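Local structure of signal recognition particle 19 kDa protein (Pyrococcus furiosus, 3DLU) at residues I22-A28 against L85-Q90; E36-A40 against K91-R96; E52-L56 against L67-G71. The protein probably binds 7S RNA directly and mediates attachment of the 54 kDa subunit to the archaeal signal recognition particle. One frame throughout, in Å; residues are numbered along the deposited sequence.

Contact 1. Residues I22-A28 against L85-Q90; sequences IVPRSIA and LKLIAQ
Val23 leans toward the helical segment 85-90 and lays its CG1 methyl on two neighbouring side chains. It meets CB of Leu85 at 3.7 Å, the two side chains meeting at a slant, and it runs past Lys86 in the opposite direction. A chi1 of -50° explains this: CG1 stands anti to the carbonyl carbon, on the helix side, while CG2 takes the more hindered place between the backbone N and the carbonyl carbon. Lys86 itself is stretched out beyond CG, and Pro24 crosses it at about a right angle, ring atom CD lying 4.1 Å from CE. Together these contacts fasten the long loop between strand 3-6 and helix 34-43 onto helix 81-100, the closing helix of the beta-alpha-beta-beta-alpha fold of SRP19, and no hydrogen bond crosses between the two segments. Ile27 shares Lys86 with Val23 and extends the contact to Ala89, about one turn on from Leu85. Its CG2 branch lies 4.0 Å from CB of Lys86 and 3.9 Å from CB of Ala89, while its carbonyl O, which also accepts from Arg93 NH1, approaches the same Ala89 CB at 3.2 Å. The turn presenting Ile27 is held by Pro24 O, which accepts from both Ile27 N and Ala28 N.

Contact 2. Residues E36-A40 against K91-R96; sequences EIVRA and KIREFR
Glu36 and Arg96 reach across the crossing of helices 34-43 and 81-100, the two helices of the SRP19 beta-alpha-beta-beta-alpha fold. The segment axes pass 9.6 Å apart at 102°, nearly perpendicular, and side chains bridge the gap. The charged part is a side-on, bidentate salt bridge: Arg96 NH2 donates to the syn lone pair of Glu36 OE1 at 2.7 Å, and NE gives a nearly straight bond to OE2 at 2.8 Å. Carboxylate and guanidinium are close to coplanar, and Arg33 N, a second donor to OE1, together with Glu30 O, an acceptor for Arg96 NH1, fixes both groups further. The second element is aromatic. With CG anti to the backbone N (chi1 -176°) and the chain extended, Arg39 runs over one face of Phe95 as a cation-pi stack, CZ 3.8 Å from the ring centroid and the planes 10° apart; its CD adds a CH-pi contact on that face. Lys91 O sits over the rim of the opposite face, and Ala40 N meets the ring's edge in plane. Apolar packing fills the crossing: Ala40 CB touches Lys91 CG at 3.7 Å, and Ile37 CG1 meets Ile92 CD1 at 3.9 Å. A water accepts from Arg39 NH1 at 3.2 Å and donates to Phe95 O at 2.8 Å.

Contact 3. Residues E52-L56 against L67-G71; sequences EEDKL and LRTFG
Asp54 and Phe70 form a hydrogen-bonded pair of the antiparallel hairpin made by strands 47-56 and 68-76: Asp54 N donates to Phe70 O at 2.7 Å, and Phe70 N returns a more bent bond to Asp54 O. Leu56 and Arg68 repeat the pattern, with Leu56 N 2.8 Å from Arg68 O. On the face bearing these four residues, Leu56 crosses Phe70 at about a right angle, CD1 lying 3.9 Å from CE1, while Asp54 O lies in plane at the ring's edge. Glu53 and Lys55 occupy the other face with Thr69. The Glu53 chain runs straight out from the strand, CG turned opposite the backbone N at chi1 -166°, and passes obliquely by Thr69, CG 3.4 Å from CG2; its OE2 accepts a bond from a water that makes a weak contact with Thr69 OG1. A glycine in place of Glu53 would probably deprive the Thr69 methyl of this cover, Lys55 of a long ion pair, and the water of the carboxylate. Further out, strand 52-56 pairs antiparallel with a strand of the second subunit, continuing the sheet across the interface. There Asp54 OD1 forms a salt bridge with NE of Arg50 of the second subunit.

Contacts 1 and 2 share helix 81-100, their centres about 11 Å apart, and lie on successive parts of it. Arg93 ties them together: NH1 probably bonds to Ile27 O at 2.9 Å and NH2 to Ala28 O at 2.8 Å, so the helix residue next to Ile92 holds the loop of contact 1. Contact 3 stands apart, its centre about 21 Å from that of contact 1 and about 18 Å from that of contact 2, with nearest atoms about 11 and 7 Å away. In the chain it is nested inside the loops closed by both. Contacts 1 and 2 join elements within one subunit, whereas contact 3 also borders neighbouring subunits.

Contact 1. Residues I22-A28 against L85-Q90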
ATOM      1  N   ILE A  22     -20.511   9.075   1.323  0.50 12.78           N
ATOM      2  CA  ILE A  22     -21.170   9.666   0.168  0.50 17.70           C
ATOM      3  C   ILE A  22     -22.631   9.264   0.121  0.50 19.13           C
ATOM      4  O   ILE A  22     -23.510  10.103  -0.046  0.50 26.51           O
ATOM      5  CB  ILE A  22     -20.534   9.172  -1.162  0.50 21.26           C
ATOM      6  CG1 ILE A  22     -19.053   9.525  -1.228  0.50 15.55           C
ATOM      7  CG2 ILE A  22     -21.279   9.740  -2.360  0.50 30.33           C
ATOM      8  CD1 ILE A  22     -18.498   9.551  -2.634  0.50  8.72           C
ATOM      9  N   VAL A  23     -22.892   7.972   0.261  1.00 16.45           N
ATOM     10  CA  VAL A  23     -24.242   7.462   0.016  1.00 19.08           C
ATOM     11  C   VAL A  23     -25.127   7.599   1.266  1.00 13.47           C
ATOM     12  O   VAL A  23     -24.616   7.711   2.369  1.00 16.20           O
ATOM     13  CB  VAL A  23     -24.212   6.021  -0.480  1.00 21.92           C
ATOM     14  CG1 VAL A  23     -23.223   5.887  -1.642  1.00 24.93           C
ATOM     15  CG2 VAL A  23     -23.812   5.107   0.626  1.00 19.48           C
ATOM     16  N   PRO A  24     -26.456   7.610   1.082  1.00 15.72           N
ATOM     17  CA  PRO A  24     -27.348   7.706   2.243  1.00 21.38           C
ATOM     18  C   PRO A  24     -27.082   6.590   3.240  1.00 17.24           C
ATOM     19  O   PRO A  24     -26.748   5.459   2.860  1.00 18.85           O
ATOM     20  CB  PRO A  24     -28.747   7.562   1.629  1.00 22.89           C
ATOM     21  CG  PRO A  24     -28.574   8.035   0.214  1.00 21.12           C
ATOM     22  CD  PRO A  24     -27.193   7.604  -0.193  1.00 20.33           C
ATOM     23  N   ARG A  25     -27.250   6.912   4.515  1.00 15.63           N
ATOM     24  CA  ARG A  25     -26.864   6.009   5.583  1.00 19.85           C
ATOM     25  C   ARG A  25     -27.553   4.647   5.508  1.00 16.19           C
ATOM     26  O   ARG A  25     -26.928   3.636   5.795  1.00 18.69           O
ATOM     27  CB  ARG A  25     -27.101   6.655   6.952  1.00 16.22           C
ATOM     28  CG  ARG A  25     -26.434   5.907   8.091  1.00 20.57           C
ATOM     29  CD  ARG A  25     -26.734   6.556   9.440  1.00 23.42           C
ATOM     30  NE  ARG A  25     -28.152   6.421   9.759  1.00 33.05           N
ATOM     31  CZ  ARG A  25     -28.662   6.517  10.981  1.00 27.97           C
ATOM     32  NH1 ARG A  25     -27.869   6.748  12.017  1.00 27.92           N
ATOM     33  NH2 ARG A  25     -29.968   6.360  11.164  1.00 20.77           N
ATOM     34  N   SER A  26     -28.840   4.623   5.147  1.00 16.80           N
ATOM     35  CA  SER A  26     -29.572   3.357   5.045  1.00 21.98           C
ATOM     36  C   SER A  26     -29.091   2.455   3.889  1.00 18.64           C
ATOM     37  O   SER A  26     -29.239   1.229   3.951  1.00 16.90           O
ATOM     38  CB  SER A  26     -31.078   3.613   4.940  1.00 23.56           C
ATOM     39  OG  SER A  26     -31.353   4.366   3.779  1.00 35.24           O
ATOM     40  N   ILE A  27     -28.505   3.057   2.846  1.00 17.97           N
ATOM     41  CA  ILE A  27     -27.928   2.259   1.756  1.00 17.42           C
ATOM     42  C   ILE A  27     -26.525   1.765   2.139  1.00 15.85           C
ATOM     43  O   ILE A  27     -26.190   0.590   1.934  1.00 18.10           O
ATOM     44  CB  ILE A  27     -27.916   3.036   0.427  1.00 18.54           C
ATOM     45  CG1 ILE A  27     -29.348   3.314  -0.039  1.00 21.88           C
ATOM     46  CG2 ILE A  27     -27.158   2.257  -0.665  1.00 16.48           C
ATOM     47  CD1 ILE A  27     -29.441   4.422  -1.079  1.00 21.03           C
ATOM     48  N   ALA A  28     -25.724   2.670   2.702  1.00 14.68           N
ATOM     49  CA  ALA A  28     -24.418   2.332   3.259  1.00 14.56           C
ATOM     50  C   ALA A  28     -24.535   1.150   4.219  1.00 18.04           C
ATOM     51  O   ALA A  28     -25.603   0.913   4.805  1.00 16.89           O
ATOM     52  CB  ALA A  28     -23.840   3.546   3.991  1.00 11.49           C
ATOM     53  N   LEU A  85     -21.687   3.052  -6.253  1.00 13.11           N
ATOM     54  CA  LEU A  85     -21.512   2.927  -4.805  1.00 15.43           C
ATOM     55  C   LEU A  85     -22.772   2.387  -4.135  1.00 16.12           C
ATOM     56  O   LEU A  85     -22.697   1.535  -3.251  1.00 14.20           O
ATOM     57  CB  LEU A  85     -21.131   4.260  -4.167  1.00 12.71           C
ATOM     58  CG  LEU A  85     -19.741   4.832  -4.478  1.00 11.60           C
ATOM     59  CD1 LEU A  85     -19.573   6.202  -3.837  1.00 14.96           C
ATOM     60  CD2 LEU A  85     -18.624   3.871  -4.036  1.00 13.75           C
ATOM     61  N   LYS A  86     -23.928   2.891  -4.549  1.00 12.33           N
ATOM     62  CA  LYS A  86     -25.199   2.384  -4.002  1.00 13.40           C
ATOM     63  C   LYS A  86     -25.408   0.902  -4.353  1.00 15.13           C
ATOM     64  O   LYS A  86     -25.794   0.094  -3.498  1.00 15.23           O
ATOM     65  CB  LYS A  86     -26.379   3.227  -4.498  1.00 17.75           C
ATOM     66  CG  LYS A  86     -26.402   4.657  -3.931  1.00 19.56           C
ATOM     67  CD  LYS A  86     -27.405   5.521  -4.690  1.00 21.87           C
ATOM     68  CE  LYS A  86     -27.358   6.964  -4.221  1.00 26.80           C
ATOM     69  NZ  LYS A  86     -28.134   7.848  -5.127  1.00 55.91           N
ATOM     70  N   LEU A  87     -25.145   0.535  -5.605  1.00 11.76           N
ATOM     71  CA  LEU A  87     -25.298  -0.851  -6.029  1.00 16.32           C
ATOM     72  C   LEU A  87     -24.374  -1.753  -5.224  1.00 12.67           C
ATOM     73  O   LEU A  87     -24.759  -2.849  -4.813  1.00 14.40           O
ATOM     74  CB  LEU A  87     -24.976  -0.999  -7.518  1.00 14.59           C
ATOM     75  CG  LEU A  87     -26.014  -0.417  -8.475  1.00 17.73           C
ATOM     76  CD1 LEU A  87     -25.407  -0.314  -9.871  1.00 15.59           C
ATOM     77  CD2 LEU A  87     -27.247  -1.318  -8.474  1.00 23.53           C
ATOM     78  N   ILE A  88     -23.143  -1.292  -5.019  1.00 16.00           N
ATOM     79  CA  ILE A  88     -22.157  -2.061  -4.273  1.00  9.95           C
ATOM     80  C   ILE A  88     -22.589  -2.244  -2.818  1.00 17.41           C
ATOM     81  O   ILE A  88     -22.543  -3.359  -2.287  1.00 13.90           O
ATOM     82  CB  ILE A  88     -20.774  -1.390  -4.338  1.00 11.93           C
ATOM     83  CG1 ILE A  88     -20.182  -1.593  -5.727  1.00 11.98           C
ATOM     84  CG2 ILE A  88     -19.827  -1.968  -3.275  1.00 10.40           C
ATOM     85  CD1 ILE A  88     -18.908  -0.778  -5.969  1.00 14.70           C
ATOM     86  N   ALA A  89     -23.019  -1.152  -2.187  1.00 15.50           N
ATOM     87  CA  ALA A  89     -23.473  -1.205  -0.798  1.00 11.09           C
ATOM     88  C   ALA A  89     -24.628  -2.201  -0.634  1.00 11.17           C
ATOM     89  O   ALA A  89     -24.612  -3.060   0.269  1.00 14.29           O
ATOM     90  CB  ALA A  89     -23.888   0.193  -0.312  1.00 13.51           C
ATOM     91  N   GLN A  90     -25.615  -2.110  -1.518  1.00 16.79           N
ATOM     92  CA  GLN A  90     -26.785  -2.975  -1.408  1.00 15.37           C
ATOM     93  C   GLN A  90     -26.430  -4.439  -1.684  1.00 18.46           C
ATOM     94  O   GLN A  90     -26.997  -5.346  -1.078  1.00 18.80           O
ATOM     95  CB  GLN A  90     -27.933  -2.471  -2.287  1.00 23.29           C
ATOM     96  CG  GLN A  90     -29.255  -3.246  -2.119  1.00 23.91           C
ATOM     97  CD  GLN A  90     -29.801  -3.266  -0.685  1.00 24.95           C
ATOM     98  OE1 GLN A  90     -29.392  -2.484   0.170  1.00 21.29           O
ATOM     99  NE2 GLN A  90     -30.747  -4.161  -0.434  1.00 23.92           N
TER

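Contact 2. Residues E36-A40 against K91-R96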
ATOM      1  N   GLU A  36     -15.041  -7.247   0.466  1.00 18.92           N
ATOM      2  CA  GLU A  36     -16.480  -7.267   0.232  1.00 14.40           C
ATOM      3  C   GLU A  36     -16.842  -6.403  -0.975  1.00 13.38           C
ATOM      4  O   GLU A  36     -17.718  -6.758  -1.767  1.00 16.58           O
ATOM      5  CB  GLU A  36     -17.240  -6.777   1.473  1.00 15.62           C
ATOM      6  CG  GLU A  36     -17.264  -7.770   2.628  1.00 19.62           C
ATOM      7  CD  GLU A  36     -18.039  -7.238   3.820  1.00 22.82           C
ATOM      8  OE1 GLU A  36     -17.687  -6.142   4.301  1.00 19.81           O
ATOM      9  OE2 GLU A  36     -19.006  -7.897   4.267  1.00 16.52           O
ATOM     10  N   ILE A  37     -16.187  -5.255  -1.083  1.00 13.39           N
ATOM     11  CA  ILE A  37     -16.379  -4.361  -2.217  1.00 11.62           C
ATOM     12  C   ILE A  37     -15.943  -5.050  -3.510  1.00 11.26           C
ATOM     13  O   ILE A  37     -16.617  -4.948  -4.531  1.00 13.50           O
ATOM     14  CB  ILE A  37     -15.610  -3.061  -1.990  1.00 16.19           C
ATOM     15  CG1 ILE A  37     -16.263  -2.315  -0.814  1.00 16.72           C
ATOM     16  CG2 ILE A  37     -15.588  -2.188  -3.247  1.00 15.57           C
ATOM     17  CD1 ILE A  37     -15.414  -1.183  -0.237  1.00 11.85           C
ATOM     18  N   VAL A  38     -14.827  -5.768  -3.456  1.00 13.35           N
ATOM     19  CA  VAL A  38     -14.359  -6.472  -4.642  1.00 15.22           C
ATOM     20  C   VAL A  38     -15.360  -7.561  -5.031  1.00 15.41           C
ATOM     21  O   VAL A  38     -15.727  -7.696  -6.201  1.00 14.34           O
ATOM     22  CB  VAL A  38     -12.960  -7.073  -4.441  1.00 18.05           C
ATOM     23  CG1 VAL A  38     -12.630  -8.059  -5.570  1.00 17.90           C
ATOM     24  CG2 VAL A  38     -11.917  -5.966  -4.364  1.00 17.93           C
ATOM     25  N   ARG A  39     -15.809  -8.325  -4.043  1.00 14.26           N
ATOM     26  CA  ARG A  39     -16.798  -9.368  -4.297  1.00 18.19           C
ATOM     27  C   ARG A  39     -18.073  -8.794  -4.908  1.00 19.38           C
ATOM     28  O   ARG A  39     -18.606  -9.351  -5.874  1.00 14.85           O
ATOM     29  CB  ARG A  39     -17.129 -10.143  -3.019  1.00 14.56           C
ATOM     30  CG  ARG A  39     -18.087 -11.291  -3.275  1.00 19.15           C
ATOM     31  CD  ARG A  39     -18.500 -11.966  -1.978  1.00 25.24           C
ATOM     32  NE  ARG A  39     -19.614 -12.883  -2.202  1.00 30.21           N
ATOM     33  CZ  ARG A  39     -20.284 -13.505  -1.238  1.00 38.75           C
ATOM     34  NH1 ARG A  39     -19.960 -13.307   0.031  1.00 24.38           N
ATOM     35  NH2 ARG A  39     -21.281 -14.325  -1.547  1.00 47.52           N
ATOM     36  N   ALA A  40     -18.570  -7.696  -4.332  1.00 13.48           N
ATOM     37  CA  ALA A  40     -19.755  -7.010  -4.860  1.00 17.05           C
ATOM     38  C   ALA A  40     -19.564  -6.518  -6.294  1.00 17.48           C
ATOM     39  O   ALA A  40     -20.443  -6.695  -7.135  1.00 15.83           O
ATOM     40  CB  ALA A  40     -20.152  -5.839  -3.945  1.00 14.79           C
ATOM     41  N   LYS A  91     -25.460  -4.666  -2.566  1.00 14.25           N
ATOM     42  CA  LYS A  91     -24.987  -6.017  -2.825  1.00 13.21           C
ATOM     43  C   LYS A  91     -24.269  -6.594  -1.596  1.00 13.15           C
ATOM     44  O   LYS A  91     -24.430  -7.777  -1.270  1.00 13.48           O
ATOM     45  CB  LYS A  91     -24.070  -6.028  -4.051  1.00 12.99           C
ATOM     46  CG  LYS A  91     -23.465  -7.383  -4.355  1.00 20.87           C
ATOM     47  CD  LYS A  91     -24.531  -8.391  -4.760  1.00 32.20           C
ATOM     48  CE  LYS A  91     -25.448  -7.820  -5.825  1.00 25.87           C
ATOM     49  NZ  LYS A  91     -26.350  -8.892  -6.349  1.00 35.77           N
ATOM     50  N   ILE A  92     -23.484  -5.766  -0.915  1.00 12.65           N
ATOM     51  CA  ILE A  92     -22.803  -6.213   0.294  1.00 15.16           C
ATOM     52  C   ILE A  92     -23.828  -6.564   1.385  1.00 15.32           C
ATOM     53  O   ILE A  92     -23.677  -7.566   2.092  1.00 14.59           O
ATOM     54  CB  ILE A  92     -21.797  -5.168   0.808  1.00 14.75           C
ATOM     55  CG1 ILE A  92     -20.641  -5.012  -0.188  1.00 11.58           C
ATOM     56  CG2 ILE A  92     -21.258  -5.574   2.187  1.00 16.81           C
ATOM     57  CD1 ILE A  92     -19.646  -3.900   0.212  1.00 13.42           C
ATOM     58  N   ARG A  93     -24.876  -5.754   1.504  1.00 12.86           N
ATOM     59  CA  ARG A  93     -25.952  -6.050   2.449  1.00 14.81           C
ATOM     60  C   ARG A  93     -26.552  -7.426   2.151  1.00 13.39           C
ATOM     61  O   ARG A  93     -26.811  -8.221   3.059  1.00 17.27           O
ATOM     62  CB  ARG A  93     -27.041  -4.974   2.385  1.00 14.97           C
ATOM     63  CG  ARG A  93     -28.322  -5.295   3.179  1.00 13.95           C
ATOM     64  CD  ARG A  93     -29.211  -4.045   3.326  1.00 13.37           C
ATOM     65  NE  ARG A  93     -28.600  -3.098   4.256  1.00 16.05           N
ATOM     66  CZ  ARG A  93     -27.986  -1.979   3.884  1.00 13.69           C
ATOM     67  NH1 ARG A  93     -27.949  -1.635   2.597  1.00 17.19           N
ATOM     68  NH2 ARG A  93     -27.415  -1.208   4.797  1.00 16.04           N
ATOM     69  N   GLU A  94     -26.776  -7.696   0.875  1.00 13.35           N
ATOM     70  CA  GLU A  94     -27.327  -8.977   0.459  1.00 16.83           C
ATOM     71  C   GLU A  94     -26.389 -10.147   0.791  1.00 21.67           C
ATOM     72  O   GLU A  94     -26.841 -11.155   1.351  1.00 21.15           O
ATOM     73  CB  GLU A  94     -27.700  -8.929  -1.024  1.00 19.78           C
ATOM     74  CG  GLU A  94     -28.115 -10.249  -1.624  1.00 28.76           C
ATOM     75  CD  GLU A  94     -28.185 -10.194  -3.149  1.00 47.88           C
ATOM     76  OE1 GLU A  94     -28.265 -11.267  -3.786  1.00 48.91           O
ATOM     77  OE2 GLU A  94     -28.156  -9.079  -3.709  1.00 37.52           O
ATOM     78  N   PHE A  95     -25.096 -10.023   0.465  1.00 19.91           N
ATOM     79  CA  PHE A  95     -24.106 -11.050   0.837  1.00 19.51           C
ATOM     80  C   PHE A  95     -24.156 -11.315   2.332  1.00 19.74           C
ATOM     81  O   PHE A  95     -24.090 -12.454   2.776  1.00 19.18           O
ATOM     82  CB  PHE A  95     -22.659 -10.598   0.568  1.00 26.89           C
ATOM     83  CG  PHE A  95     -22.308 -10.434  -0.873  1.00 22.20           C
ATOM     84  CD1 PHE A  95     -22.926 -11.190  -1.849  1.00 35.34           C
ATOM     85  CD2 PHE A  95     -21.315  -9.532  -1.246  1.00 30.50           C
ATOM     86  CE1 PHE A  95     -22.575 -11.042  -3.182  1.00 36.66           C
ATOM     87  CE2 PHE A  95     -20.959  -9.375  -2.573  1.00 29.17           C
ATOM     88  CZ  PHE A  95     -21.590 -10.133  -3.546  1.00 45.22           C
ATOM     89  N   ARG A  96     -24.212 -10.243   3.111  1.00 13.77           N
ATOM     90  CA  ARG A  96     -24.181 -10.383   4.560  1.00 15.85           C
ATOM     91  C   ARG A  96     -25.426 -11.103   5.087  1.00 18.86           C
ATOM     92  O   ARG A  96     -25.329 -11.906   6.009  1.00 20.63           O
ATOM     93  CB  ARG A  96     -24.002  -9.017   5.231  1.00 13.65           C
ATOM     94  CG  ARG A  96     -22.599  -8.440   4.994  1.00 17.75           C
ATOM     95  CD  ARG A  96     -22.482  -7.068   5.639  1.00 14.42           C
ATOM     96  NE  ARG A  96     -21.117  -6.567   5.584  1.00 18.02           N
ATOM     97  CZ  ARG A  96     -20.724  -5.449   6.182  1.00 20.67           C
ATOM     98  NH1 ARG A  96     -21.597  -4.721   6.884  1.00 20.73           N
ATOM     99  NH2 ARG A  96     -19.461  -5.059   6.077  1.00 14.36           N
TER
HETATM  100  O   HOH W   1     -22.587 -14.482   1.490  1.00 30.48           O

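Contact 3. Residues E52-L56 against L67-G71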
ATOM      1  N   GLU A  52      -5.993  -2.246  -3.303  1.00 15.62           N
ATOM      2  CA  GLU A  52      -4.918  -2.101  -2.328  1.00 16.61           C
ATOM      3  C   GLU A  52      -5.525  -2.159  -0.951  1.00 20.34           C
ATOM      4  O   GLU A  52      -6.579  -1.569  -0.712  1.00 16.03           O
ATOM      5  CB  GLU A  52      -4.173  -0.772  -2.488  1.00 16.38           C
ATOM      6  CG  GLU A  52      -2.827  -0.720  -1.741  1.00 21.09           C
ATOM      7  CD  GLU A  52      -2.957  -0.416  -0.252  1.00 39.62           C
ATOM      8  OE1 GLU A  52      -3.929   0.253   0.138  1.00 31.47           O
ATOM      9  OE2 GLU A  52      -2.072  -0.840   0.526  1.00 37.08           O
ATOM     10  N   GLU A  53      -4.859  -2.868  -0.051  1.00 12.21           N
ATOM     11  CA  GLU A  53      -5.311  -2.925   1.333  1.00 19.58           C
ATOM     12  C   GLU A  53      -4.125  -3.004   2.292  1.00 25.48           C
ATOM     13  O   GLU A  53      -3.160  -3.727   2.055  1.00 19.29           O
ATOM     14  CB  GLU A  53      -6.248  -4.117   1.528  1.00 21.17           C
ATOM     15  CG  GLU A  53      -7.020  -4.064   2.828  1.00 33.10           C
ATOM     16  CD  GLU A  53      -7.919  -5.268   3.020  1.00 44.83           C
ATOM     17  OE1 GLU A  53      -7.757  -6.256   2.269  1.00 36.72           O
ATOM     18  OE2 GLU A  53      -8.782  -5.219   3.922  1.00 43.53           O
ATOM     19  N   ASP A  54      -4.197  -2.245   3.378  1.00 17.90           N
ATOM     20  CA  ASP A  54      -3.141  -2.247   4.377  1.00 11.64           C
ATOM     21  C   ASP A  54      -3.841  -2.530   5.696  1.00 23.02           C
ATOM     22  O   ASP A  54      -4.816  -1.873   6.025  1.00 21.92           O
ATOM     23  CB  ASP A  54      -2.452  -0.881   4.431  1.00 16.75           C
ATOM     24  CG  ASP A  54      -1.167  -0.898   5.234  1.00 27.35           C
ATOM     25  OD1 ASP A  54      -0.751  -1.986   5.677  1.00 24.12           O
ATOM     26  OD2 ASP A  54      -0.555   0.177   5.415  1.00 22.37           O
ATOM     27  N   LYS A  55      -3.372  -3.530   6.428  1.00 16.65           N
ATOM     28  CA  LYS A  55      -4.000  -3.905   7.698  1.00 15.33           C
ATOM     29  C   LYS A  55      -2.958  -3.788   8.795  1.00 21.36           C
ATOM     30  O   LYS A  55      -1.887  -4.393   8.708  1.00 20.49           O
ATOM     31  CB  LYS A  55      -4.510  -5.345   7.623  1.00 23.96           C
ATOM     32  CG  LYS A  55      -5.345  -5.649   6.390  1.00 25.89           C
ATOM     33  CD  LYS A  55      -5.937  -7.056   6.458  1.00 27.87           C
ATOM     34  CE  LYS A  55      -6.609  -7.433   5.140  1.00 41.61           C
ATOM     35  NZ  LYS A  55      -7.190  -8.811   5.155  1.00 42.47           N
ATOM     36  N   LEU A  56      -3.256  -3.010   9.830  1.00 22.34           N
ATOM     37  CA  LEU A  56      -2.281  -2.770  10.881  1.00 24.35           C
ATOM     38  C   LEU A  56      -2.825  -3.201  12.231  1.00 37.37           C
ATOM     39  O   LEU A  56      -3.976  -2.932  12.556  1.00 26.85           O
ATOM     40  CB  LEU A  56      -1.912  -1.291  10.919  1.00 24.13           C
ATOM     41  CG  LEU A  56      -1.239  -0.823   9.633  1.00 26.95           C
ATOM     42  CD1 LEU A  56      -1.421   0.671   9.429  1.00 33.63           C
ATOM     43  CD2 LEU A  56       0.226  -1.192   9.667  1.00 33.55           C
ATOM     44  N   LEU A  67      -7.460  -6.228  13.165  1.00 46.62           N
ATOM     45  CA  LEU A  67      -6.555  -5.266  12.546  1.00 39.25           C
ATOM     46  C   LEU A  67      -7.311  -4.074  11.962  1.00 34.51           C
ATOM     47  O   LEU A  67      -8.374  -4.238  11.372  1.00 44.52           O
ATOM     48  CB  LEU A  67      -5.756  -5.940  11.426  1.00 48.43           C
ATOM     49  CG  LEU A  67      -4.965  -7.197  11.780  1.00 49.16           C
ATOM     50  CD1 LEU A  67      -4.460  -7.880  10.519  1.00 31.87           C
ATOM     51  CD2 LEU A  67      -3.818  -6.846  12.706  1.00 27.09           C
ATOM     52  N   ARG A  68      -6.747  -2.879  12.121  1.00 35.72           N
ATOM     53  CA  ARG A  68      -7.284  -1.689  11.470  1.00 31.76           C
ATOM     54  C   ARG A  68      -6.928  -1.731   9.992  1.00 33.95           C
ATOM     55  O   ARG A  68      -5.759  -1.886   9.643  1.00 27.28           O
ATOM     56  CB  ARG A  68      -6.713  -0.419  12.098  1.00 34.13           C
ATOM     57  CG  ARG A  68      -7.339  -0.048  13.427  1.00 55.97           C
ATOM     58  CD  ARG A  68      -7.483   1.460  13.554  1.00 60.36           C
ATOM     59  NE  ARG A  68      -8.276   2.020  12.463  1.00 70.62           N
ATOM     60  CZ  ARG A  68      -8.556   3.312  12.330  1.00 79.14           C
ATOM     61  NH1 ARG A  68      -8.106   4.182  13.224  1.00 79.84           N
ATOM     62  NH2 ARG A  68      -9.285   3.735  11.305  1.00 75.64           N
ATOM     63  N   THR A  69      -7.934  -1.569   9.136  1.00 24.94           N
ATOM     64  CA  THR A  69      -7.760  -1.717   7.694  1.00 26.17           C
ATOM     65  C   THR A  69      -7.915  -0.412   6.918  1.00 28.54           C
ATOM     66  O   THR A  69      -8.727   0.443   7.264  1.00 26.72           O
ATOM     67  CB  THR A  69      -8.767  -2.724   7.124  1.00 30.07           C
ATOM     68  OG1 THR A  69      -8.554  -4.009   7.725  1.00 46.53           O
ATOM     69  CG2 THR A  69      -8.586  -2.841   5.629  1.00 44.99           C
ATOM     70  N   PHE A  70      -7.142  -0.277   5.847  1.00 23.35           N
ATOM     71  CA  PHE A  70      -7.156   0.930   5.031  1.00 21.08           C
ATOM     72  C   PHE A  70      -7.020   0.457   3.600  1.00 26.13           C
ATOM     73  O   PHE A  70      -6.287  -0.487   3.349  1.00 22.53           O
ATOM     74  CB  PHE A  70      -5.958   1.796   5.398  1.00 14.70           C
ATOM     75  CG  PHE A  70      -5.864   2.089   6.859  1.00 21.39           C
ATOM     76  CD1 PHE A  70      -5.313   1.163   7.731  1.00 23.07           C
ATOM     77  CD2 PHE A  70      -6.351   3.282   7.370  1.00 23.51           C
ATOM     78  CE1 PHE A  70      -5.234   1.431   9.076  1.00 29.51           C
ATOM     79  CE2 PHE A  70      -6.273   3.556   8.717  1.00 25.85           C
ATOM     80  CZ  PHE A  70      -5.716   2.629   9.572  1.00 25.78           C
ATOM     81  N   GLY A  71      -7.726   1.071   2.662  1.00 18.57           N
ATOM     82  CA  GLY A  71      -7.667   0.550   1.307  1.00 20.75           C
ATOM     83  C   GLY A  71      -8.381   1.364   0.258  1.00 17.31           C
ATOM     84  O   GLY A  71      -8.970   2.412   0.550  1.00 14.86           O
TER
HETATM   85  O   HOH W   2     -10.727  -6.308   6.348  1.00 52.73           O